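Local coordinates for glycine cleavage system H protein 1 (Mycobacterium marinum, PDB 3TZU) that probably shuttles the methylamine group of glycine from the P protein to the T protein of the glycine cleavage system on a lipoyl arm, at residues Ile23-Ala26 and Pro27-Thr31; Ser42-Val45 and Glu46-Asp50. All coordinates share one frame; numbering follows the deposited sequence.

Contact 1 (Ile23-Ala26 and Pro27-Thr31); sequences IDIA and PGAAT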
# COMPACT_ATOMS: atom_id res chain seq x y z
N ILE A 23 -3.82 -16.84 -1.77
CA ILE A 23 -4.88 -17.84 -1.98
C ILE A 23 -4.31 -19.16 -1.46
O ILE A 23 -3.13 -19.46 -1.69
CB ILE A 23 -5.32 -17.93 -3.47
CG1 ILE A 23 -6.44 -18.95 -3.64
CG2 ILE A 23 -4.15 -18.28 -4.37
CD1 ILE A 23 -7.29 -18.77 -4.89
N ASP A 24 -5.12 -19.92 -0.73
CA ASP A 24 -4.67 -21.17 -0.11
C ASP A 24 -4.65 -22.32 -1.08
O ASP A 24 -5.36 -23.27 -0.91
CB ASP A 24 -5.57 -21.55 1.10
CG ASP A 24 -5.17 -20.83 2.36
OD1 ASP A 24 -3.97 -20.44 2.45
OD2 ASP A 24 -6.00 -20.66 3.26
N ILE A 25 -3.83 -22.20 -2.11
CA ILE A 25 -3.38 -23.31 -2.91
C ILE A 25 -1.88 -23.35 -2.65
O ILE A 25 -1.17 -22.34 -2.82
CB ILE A 25 -3.65 -23.07 -4.40
CG1 ILE A 25 -5.15 -22.86 -4.69
CG2 ILE A 25 -3.14 -24.24 -5.22
CD1 ILE A 25 -5.43 -22.19 -6.03
N ALA A 26 -1.40 -24.51 -2.22
CA ALA A 26 0.04 -24.72 -2.06
C ALA A 26 0.72 -24.56 -3.40
O ALA A 26 0.22 -25.01 -4.41
CB ALA A 26 0.32 -26.10 -1.48
N PRO A 27 1.91 -23.94 -3.41
CA PRO A 27 2.63 -23.66 -4.65
C PRO A 27 3.08 -24.94 -5.35
O PRO A 27 3.77 -25.78 -4.74
CB PRO A 27 3.82 -22.85 -4.19
CG PRO A 27 4.10 -23.37 -2.81
CD PRO A 27 2.80 -23.87 -2.23
N GLY A 28 2.66 -25.07 -6.61
CA GLY A 28 2.87 -26.27 -7.41
C GLY A 28 1.64 -27.16 -7.45
O GLY A 28 1.52 -28.02 -8.33
N ALA A 29 0.72 -26.98 -6.51
CA ALA A 29 -0.36 -27.95 -6.31
C ALA A 29 -1.50 -27.75 -7.30
O ALA A 29 -1.69 -26.64 -7.82
CB ALA A 29 -0.90 -27.89 -4.89
N ALA A 30 -2.23 -28.84 -7.56
CA ALA A 30 -3.49 -28.80 -8.29
C ALA A 30 -4.47 -27.96 -7.51
O ALA A 30 -4.33 -27.78 -6.31
CB ALA A 30 -4.04 -30.21 -8.46
N THR A 31 -5.46 -27.43 -8.22
CA THR A 31 -6.48 -26.60 -7.62
C THR A 31 -7.52 -27.56 -7.02
O THR A 31 -8.12 -28.36 -7.74
CB THR A 31 -7.08 -25.63 -8.66
OG1 THR A 31 -6.03 -24.80 -9.21
CG2 THR A 31 -8.14 -24.75 -8.04

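Contact 2 (Ser42-Val45 and Glu46-Asp50); sequences SVAV and EALGD. With EDO (1,2-ethanediol), chain F.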
# COMPACT_ATOMS: atom_id res chain seq x y z
N SER A 42 0.59 -9.52 4.78
CA SER A 42 1.07 -8.69 5.83
C SER A 42 1.64 -7.41 5.25
O SER A 42 1.60 -6.38 5.89
CB SER A 42 2.16 -9.42 6.63
OG SER A 42 3.05 -10.08 5.75
N VAL A 43 2.18 -7.49 4.05
CA VAL A 43 2.73 -6.33 3.39
C VAL A 43 1.59 -5.40 3.03
O VAL A 43 1.72 -4.20 3.14
CB VAL A 43 3.51 -6.73 2.12
CG1 VAL A 43 3.96 -5.47 1.35
CG2 VAL A 43 4.70 -7.63 2.48
N ALA A 44 0.43 -5.94 2.66
CA ALA A 44 -0.67 -5.04 2.31
C ALA A 44 -1.16 -4.31 3.57
O ALA A 44 -1.40 -3.10 3.56
CB ALA A 44 -1.78 -5.76 1.62
N VAL A 45 -1.23 -5.04 4.67
CA VAL A 45 -1.64 -4.49 5.93
C VAL A 45 -0.74 -3.29 6.26
O VAL A 45 -1.23 -2.21 6.56
CB VAL A 45 -1.57 -5.57 7.05
CG1 VAL A 45 -1.68 -4.94 8.43
CG2 VAL A 45 -2.67 -6.62 6.79
N GLU A 46 0.58 -3.47 6.18
CA GLU A 46 1.49 -2.37 6.54
C GLU A 46 1.43 -1.23 5.52
O GLU A 46 1.54 -0.07 5.90
CB GLU A 46 2.92 -2.86 6.77
CG GLU A 46 3.31 -2.83 8.25
CD GLU A 46 3.72 -1.45 8.74
OE1 GLU A 46 3.76 -1.26 9.97
OE2 GLU A 46 4.03 -0.55 7.91
N ALA A 47 1.20 -1.55 4.26
CA ALA A 47 0.93 -0.54 3.25
C ALA A 47 -0.31 0.34 3.62
O ALA A 47 -0.22 1.56 3.64
CB ALA A 47 0.72 -1.22 1.89
N LEU A 48 -1.42 -0.29 3.98
CA LEU A 48 -2.71 0.38 4.14
C LEU A 48 -2.85 1.24 5.41
O LEU A 48 -3.45 2.32 5.39
CB LEU A 48 -3.83 -0.69 4.11
CG LEU A 48 -4.06 -1.28 2.71
CD1 LEU A 48 -4.40 -2.77 2.73
CD2 LEU A 48 -5.17 -0.46 2.04
N GLY A 49 -2.31 0.73 6.50
CA GLY A 49 -2.54 1.30 7.83
C GLY A 49 -3.74 0.68 8.51
O GLY A 49 -4.08 -0.46 8.27
N ASP A 50 -4.38 1.45 9.37
CA ASP A 50 -5.52 0.97 10.15
C ASP A 50 -6.73 0.77 9.26
O ASP A 50 -7.23 1.72 8.67
CB ASP A 50 -5.82 1.99 11.26
CG ASP A 50 -4.66 2.15 12.25
OD1 ASP A 50 -4.06 1.10 12.68
OD2 ASP A 50 -4.34 3.32 12.58
C1 EDO F . 1.25 3.62 0.47
O1 EDO F . 0.89 4.80 1.21
C2 EDO F . -0.01 2.93 -0.04
O2 EDO F . -0.98 3.01 1.00

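Contact 1 (Ile23-Ala26 and Pro27-Thr31)
Ala26 and Ala29 are the ends of a type II beta turn that reverses the chain just beyond strand 21-23. Its closing bond runs from Ala29 N to Ala26 O over 2.9 Å, fairly straight at 155° about the hydrogen. Pro27 and Gly28 occupy the corners; Gly28 has a positive phi of 100°, where a beta-carbon would collide with Pro27 O. Just ahead, Asp24 is the centre of an inverse gamma turn closed by a weak bond from Ile25 N to Ile23 O.

The methyls of the two end residues of the beta turn meet, Ala26 CB lying 4.0 Å from Ala29 CB. Ile25 meets the returning chain with both branches. With CG1 beside the backbone N (chi1 -60°), CG2 falls anti to that N and lies 3.8 Å from Ala29 O and 4.3 Å from Ala29 CB, while Ile25 CD1 approaches Thr31 OG1 obliquely at 4.2 Å.

The turn itself is exposed, but Ile25 is buried, packed on Pro32 and on Val121 of strand 120-121, which Thr31 also touches. The loop then leads into strand 36-40, beside which strand 21-23 runs antiparallel.

Contact 2 (Ser42-Val45 and Glu46-Asp50)
Ala44 and Leu48 make a tightly packed part of this short helix, one turn apart and both buried. Leu48 N bonds to Ala44 O at 2.8 Å, and the Leu48 side chain folds back over the same carbonyl: with CG anti to its own carbonyl carbon (chi1 -73°), Leu48 CD1 comes within 3.1 Å of Ala44 O and 4.1 Å of Ala44 CB. Val45 and Leu48 touch Ile40 of strand 36-40, and Leu48 also lies on Thr77 and Ser79 of strand 77-82.

Successive i to i+4 bonds, Glu46 N to Ser42 O (3.1 Å) and Ala47 N to Val43 O (2.9 Å), carry the helix forward. It follows strand 36-40 in the lipoyl-binding domain and ends at a positive-phi glycine, Gly49, whose N still bonds Val45 O at 3.1 Å; Leu48 N adds a weak second bond to that oxygen. The phi of Gly49 (91°) turns the chain out of the helix toward strand 51-55.

Packing is looser at Glu46 and Ala47, which across these segments make no apolar side-chain pair like that of Ala44 and Leu48. Glu46 was modelled in two conformers; its carbonyl oxygen accepts a bond from His20 NE2 of the second subunit, while Ala47 packs on Ala47 of that subunit. Ala47 O accepts a hydrogen bond from O2 of a 1,2-ethanediol, probably from the crystallisation liquor, at 3.1 Å; the diol also bonds Thr77 OG1 and Lys76 NZ.

How the contacts relate
Contact 1 closes before contact 2 opens, and strand 36-40 lies between them along the chain. Their centres are 24 Å apart and their nearest atoms about 11 Å, so they do not touch; they lie on opposite sides of the centre of the chain. Strand 36-40 leads from the loop of contact 1 to the helix of contact 2, pairing with strand 21-23 on the way. Only contact 2 is near the predicted lipoyl attachment site: Gly49 lies about 5 Å from the side chain of Lys76, which carries no lipoyl group here. The 23-31 loop is away from that site and from the second subunit, which meets helix 42-48.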